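Local coordinates for protein glutaconate CoA-transferase subunit A (Acidaminococcus fermentans, PDB 1POI) that transfers the coenzyme A moiety from acetyl-CoA to (R)-2-hydroxyglutarate and related acids such as glutaconate, a step in the fermentation of glutamate, at residues A[43-57]-A[64-76]. Numbering follows the deposited sequence.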
loop_
_atom_site.group_PDB
_atom_site.type_symbol
_atom_site.label_atom_id
_atom_site.label_comp_id
_atom_site.label_asym_id
_atom_site.label_seq_id
_atom_site.Cartn_x
_atom_site.Cartn_y
_atom_site.Cartn_z
ATOM N N ILE A 43 -1.197 17.063 -39.338
ATOM C CA ILE A 43 0.234 17.114 -39.060
ATOM C C ILE A 43 0.884 16.108 -39.982
ATOM O O ILE A 43 0.339 15.027 -40.165
ATOM C CB ILE A 43 0.498 16.827 -37.610
ATOM C CG1 ILE A 43 0.188 18.102 -36.832
ATOM C CG2 ILE A 43 1.928 16.367 -37.407
ATOM C CD1 ILE A 43 -0.093 17.884 -35.399
ATOM N N THR A 44 2.010 16.471 -40.595
ATOM C CA THR A 44 2.640 15.575 -41.553
ATOM C C THR A 44 4.160 15.726 -41.656
ATOM O O THR A 44 4.774 16.533 -40.955
ATOM C CB THR A 44 1.958 15.795 -42.939
ATOM O OG1 THR A 44 2.634 15.059 -43.983
ATOM C CG2 THR A 44 1.903 17.293 -43.266
ATOM N N ASP A 45 4.760 14.939 -42.541
ATOM C CA ASP A 45 6.196 14.977 -42.768
ATOM C C ASP A 45 6.967 14.888 -41.456
ATOM O O ASP A 45 7.778 15.751 -41.117
ATOM C CB ASP A 45 6.595 16.226 -43.585
ATOM C CG ASP A 45 6.414 16.026 -45.095
ATOM O OD1 ASP A 45 7.196 15.241 -45.688
ATOM O OD2 ASP A 45 5.497 16.652 -45.695
ATOM N N LEU A 46 6.644 13.843 -40.707
ATOM C CA LEU A 46 7.257 13.527 -39.430
ATOM C C LEU A 46 8.316 12.456 -39.676
ATOM O O LEU A 46 8.225 11.664 -40.628
ATOM C CB LEU A 46 6.186 12.937 -38.518
ATOM C CG LEU A 46 5.249 13.791 -37.663
ATOM C CD1 LEU A 46 5.087 15.182 -38.214
ATOM C CD2 LEU A 46 3.909 13.064 -37.547
ATOM N N THR A 47 9.349 12.462 -38.851
ATOM C CA THR A 47 10.397 11.447 -38.927
ATOM C C THR A 47 10.407 10.916 -37.492
ATOM O O THR A 47 9.868 11.567 -36.571
ATOM C CB THR A 47 11.813 12.059 -39.344
ATOM O OG1 THR A 47 11.859 12.293 -40.753
ATOM C CG2 THR A 47 12.951 11.130 -39.041
ATOM N N GLY A 48 10.956 9.724 -37.301
ATOM C CA GLY A 48 11.045 9.186 -35.967
ATOM C C GLY A 48 11.560 7.777 -35.946
ATOM O O GLY A 48 11.715 7.128 -36.993
ATOM N N LEU A 49 11.918 7.323 -34.752
ATOM C CA LEU A 49 12.357 5.945 -34.593
ATOM C C LEU A 49 11.087 5.225 -34.132
ATOM O O LEU A 49 10.335 5.724 -33.275
ATOM C CB LEU A 49 13.438 5.792 -33.523
ATOM C CG LEU A 49 14.607 6.749 -33.258
ATOM C CD1 LEU A 49 15.697 5.923 -32.639
ATOM C CD2 LEU A 49 15.123 7.420 -34.500
ATOM N N GLY A 50 10.812 4.076 -34.731
ATOM C CA GLY A 50 9.629 3.335 -34.349
ATOM C C GLY A 50 9.707 2.669 -32.988
ATOM O O GLY A 50 8.816 2.851 -32.159
ATOM N N GLY A 51 10.815 1.986 -32.720
ATOM C CA GLY A 51 10.956 1.257 -31.473
ATOM C C GLY A 51 10.113 0.025 -31.707
ATOM O O GLY A 51 10.029 -0.435 -32.848
ATOM N N ALA A 52 9.507 -0.529 -30.663
ATOM C CA ALA A 52 8.623 -1.687 -30.831
ATOM C C ALA A 52 7.283 -1.050 -31.187
ATOM O O ALA A 52 6.447 -0.774 -30.318
ATOM C CB ALA A 52 8.521 -2.466 -29.558
ATOM N N ALA A 53 7.119 -0.793 -32.482
ATOM C CA ALA A 53 5.950 -0.117 -33.021
ATOM C C ALA A 53 4.714 -0.963 -33.290
ATOM O O ALA A 53 4.798 -2.117 -33.713
ATOM C CB ALA A 53 6.348 0.642 -34.277
ATOM N N GLY A 54 3.559 -0.335 -33.123
ATOM C CA GLY A 54 2.316 -1.035 -33.357
ATOM C C GLY A 54 1.375 -0.330 -34.311
ATOM O O GLY A 54 1.791 0.253 -35.304
ATOM N N GLY A 55 0.099 -0.315 -33.965
ATOM C CA GLY A 55 -0.877 0.307 -34.842
ATOM C C GLY A 55 -0.684 1.792 -34.949
ATOM O O GLY A 55 -1.129 2.413 -35.910
ATOM N N ASP A 56 -0.031 2.362 -33.941
ATOM C CA ASP A 56 0.245 3.794 -33.887
ATOM C C ASP A 56 1.050 4.263 -35.128
ATOM O O ASP A 56 0.543 5.032 -35.942
ATOM C CB ASP A 56 0.889 4.185 -32.525
ATOM C CG ASP A 56 2.172 3.355 -32.160
ATOM O OD1 ASP A 56 2.386 2.209 -32.627
ATOM O OD2 ASP A 56 2.994 3.873 -31.366
ATOM N N TRP A 57 2.244 3.726 -35.346
ATOM C CA TRP A 57 3.007 4.135 -36.505
ATOM C C TRP A 57 2.360 3.661 -37.790
ATOM O O TRP A 57 2.608 4.224 -38.856
ATOM C CB TRP A 57 4.455 3.664 -36.419
ATOM C CG TRP A 57 5.267 4.554 -35.534
ATOM C CD1 TRP A 57 5.528 4.372 -34.202
ATOM C CD2 TRP A 57 5.837 5.826 -35.883
ATOM N NE1 TRP A 57 6.209 5.454 -33.701
ATOM C CE2 TRP A 57 6.416 6.362 -34.709
ATOM C CE3 TRP A 57 5.909 6.563 -37.078
ATOM C CZ2 TRP A 57 7.063 7.614 -34.688
ATOM C CZ3 TRP A 57 6.547 7.798 -37.057
ATOM C CH2 TRP A 57 7.119 8.312 -35.866
ATOM N N GLY A 64 -0.093 8.552 -44.846
ATOM C CA GLY A 64 0.995 9.303 -45.457
ATOM C C GLY A 64 1.632 10.453 -44.687
ATOM O O GLY A 64 2.082 11.425 -45.314
ATOM N N ARG A 65 1.719 10.337 -43.357
ATOM C CA ARG A 65 2.315 11.383 -42.521
ATOM C C ARG A 65 3.787 11.165 -42.141
ATOM O O ARG A 65 4.295 11.865 -41.267
ATOM C CB ARG A 65 1.534 11.572 -41.217
ATOM C CG ARG A 65 0.040 11.625 -41.344
ATOM C CD ARG A 65 -0.487 12.868 -41.995
ATOM N NE ARG A 65 -1.950 12.788 -42.134
ATOM C CZ ARG A 65 -2.816 13.447 -41.364
ATOM N NH1 ARG A 65 -2.379 14.243 -40.401
ATOM N NH2 ARG A 65 -4.124 13.296 -41.526
ATOM N N VAL A 66 4.497 10.273 -42.810
ATOM C CA VAL A 66 5.876 10.022 -42.428
ATOM C C VAL A 66 6.855 10.182 -43.591
ATOM O O VAL A 66 6.746 9.494 -44.617
ATOM C CB VAL A 66 5.994 8.618 -41.770
ATOM C CG1 VAL A 66 7.428 8.280 -41.458
ATOM C CG2 VAL A 66 5.166 8.572 -40.487
ATOM N N LYS A 67 7.822 11.084 -43.398
ATOM C CA LYS A 67 8.844 11.431 -44.395
ATOM C C LYS A 67 9.922 10.365 -44.415
ATOM O O LYS A 67 10.311 9.873 -45.463
ATOM C CB LYS A 67 9.423 12.806 -44.035
ATOM C CG LYS A 67 10.264 13.480 -45.113
ATOM C CD LYS A 67 10.714 14.898 -44.708
ATOM C CE LYS A 67 11.800 14.883 -43.625
ATOM N NZ LYS A 67 12.448 16.236 -43.399
ATOM N N ALA A 68 10.382 9.992 -43.230
ATOM C CA ALA A 68 11.393 8.956 -43.067
ATOM C C ALA A 68 11.033 8.241 -41.771
ATOM O O ALA A 68 10.625 8.884 -40.785
ATOM C CB ALA A 68 12.766 9.576 -42.960
ATOM N N TYR A 69 11.184 6.926 -41.770
ATOM C CA TYR A 69 10.842 6.107 -40.617
ATOM C C TYR A 69 12.032 5.216 -40.283
ATOM O O TYR A 69 12.558 4.523 -41.172
ATOM C CB TYR A 69 9.619 5.271 -40.998
ATOM C CG TYR A 69 9.140 4.277 -39.981
ATOM C CD1 TYR A 69 8.662 4.685 -38.725
ATOM C CD2 TYR A 69 9.132 2.914 -40.285
ATOM C CE1 TYR A 69 8.184 3.748 -37.803
ATOM C CE2 TYR A 69 8.662 1.981 -39.383
ATOM C CZ TYR A 69 8.189 2.394 -38.148
ATOM O OH TYR A 69 7.712 1.439 -37.283
ATOM N N ILE A 70 12.500 5.294 -39.030
ATOM C CA ILE A 70 13.654 4.507 -38.574
ATOM C C ILE A 70 13.039 3.263 -37.926
ATOM O O ILE A 70 12.394 3.336 -36.880
ATOM C CB ILE A 70 14.587 5.322 -37.574
ATOM C CG1 ILE A 70 14.833 6.765 -38.072
ATOM C CG2 ILE A 70 15.945 4.628 -37.425
ATOM C CD1 ILE A 70 15.383 6.883 -39.482
ATOM N N ASN A 71 13.331 2.115 -38.504
ATOM C CA ASN A 71 12.692 0.885 -38.088
ATOM C C ASN A 71 13.478 -0.296 -37.524
ATOM O O ASN A 71 14.586 -0.640 -37.999
ATOM C CB ASN A 71 11.877 0.388 -39.287
ATOM C CG ASN A 71 10.954 -0.731 -38.936
ATOM O OD1 ASN A 71 9.912 -0.506 -38.309
ATOM N ND2 ASN A 71 11.327 -1.953 -39.314
ATOM N N CYS A 72 12.829 -0.969 -36.567
ATOM C CA CYS A 72 13.376 -2.175 -35.931
ATOM C C CYS A 72 12.329 -3.296 -35.916
ATOM O O CYS A 72 12.669 -4.449 -36.182
ATOM C CB CYS A 72 13.908 -1.906 -34.520
ATOM S SG CYS A 72 12.707 -1.373 -33.278
ATOM N N TYR A 73 11.057 -2.929 -35.730
ATOM C CA TYR A 73 9.948 -3.876 -35.671
ATOM C C TYR A 73 8.604 -3.137 -35.704
ATOM O O TYR A 73 8.406 -2.167 -34.947
ATOM C CB TYR A 73 10.075 -4.694 -34.367
ATOM C CG TYR A 73 8.909 -5.595 -34.035
ATOM C CD1 TYR A 73 7.811 -5.112 -33.317
ATOM C CD2 TYR A 73 8.881 -6.915 -34.479
ATOM C CE1 TYR A 73 6.702 -5.913 -33.053
ATOM C CE2 TYR A 73 7.784 -7.730 -34.224
ATOM C CZ TYR A 73 6.695 -7.221 -33.513
ATOM O OH TYR A 73 5.592 -8.026 -33.300
ATOM N N THR A 74 7.683 -3.592 -36.564
ATOM C CA THR A 74 6.348 -2.975 -36.656
ATOM C C THR A 74 5.224 -4.006 -36.814
ATOM O O THR A 74 4.989 -4.512 -37.907
ATOM C CB THR A 74 6.241 -1.972 -37.830
ATOM O OG1 THR A 74 7.482 -1.278 -37.971
ATOM C CG2 THR A 74 5.153 -0.947 -37.556
ATOM N N ALA A 75 4.476 -4.245 -35.739
ATOM C CA ALA A 75 3.389 -5.223 -35.746
ATOM C C ALA A 75 2.500 -5.042 -34.550
ATOM O O ALA A 75 2.974 -4.757 -33.468
ATOM C CB ALA A 75 3.943 -6.627 -35.706
ATOM N N ASN A 76 1.197 -5.205 -34.737
ATOM C CA ASN A 76 0.284 -5.114 -33.615
ATOM C C ASN A 76 0.368 -6.554 -33.054
ATOM O O ASN A 76 -0.555 -7.359 -33.201
ATOM C CB ASN A 76 -1.109 -4.745 -34.108
ATOM C CG ASN A 76 -1.587 -3.411 -33.556
ATOM O OD1 ASN A 76 -1.068 -2.908 -32.559
ATOM N ND2 ASN A 76 -2.567 -2.823 -34.206
HETATM O O HOH W 1 4.843 13.019 -45.454
#
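The Y69 and W57 rings meet obliquely, their planes at 41°, with Y69 CE1 over one face of the indole near its rim, 3.7 Å from W57 CD2. The CA of G50 lies above the same indole face, while V66 CG2 reaches the indole edge at CZ3. With CG anti to the backbone N (chi1 176°), the Y69 ring is carried over to W57, and its OH touches A53 CB at 3.4 Å. T74 OG1 stands at the edge of the tyrosine ring, in plane, and shares a hydrogen bond with that hydroxyl.

The R65 guanidinium uses an edge: NH1 donates to I43 O, 2.8 Å away and nearly in the guanidinium plane, while NH2 serves L39 O. Were R65 an alanine, the carbonyls of I43 and L39 would probably lose the guanidinium that bridges them, and the loop before strand 46-49 would be less firmly tied to the end of helix 32-40.

Between the strands the backbones pair in parallel: I70 N donates to G48 O and G50 N to I70 O at 2.8 Å. Past G50 a short separate parallel pair follows, 52-53 with 73-74, with A53 N bonded to Y73 O and A75 N to A53 O. Strand 46-49, helix 55-62 and strand 66-71 thus form a beta-alpha-beta crossover in the seven-stranded parallel sheet of this CoA-transferase subunit, W57 packing the helix against the strands it connects.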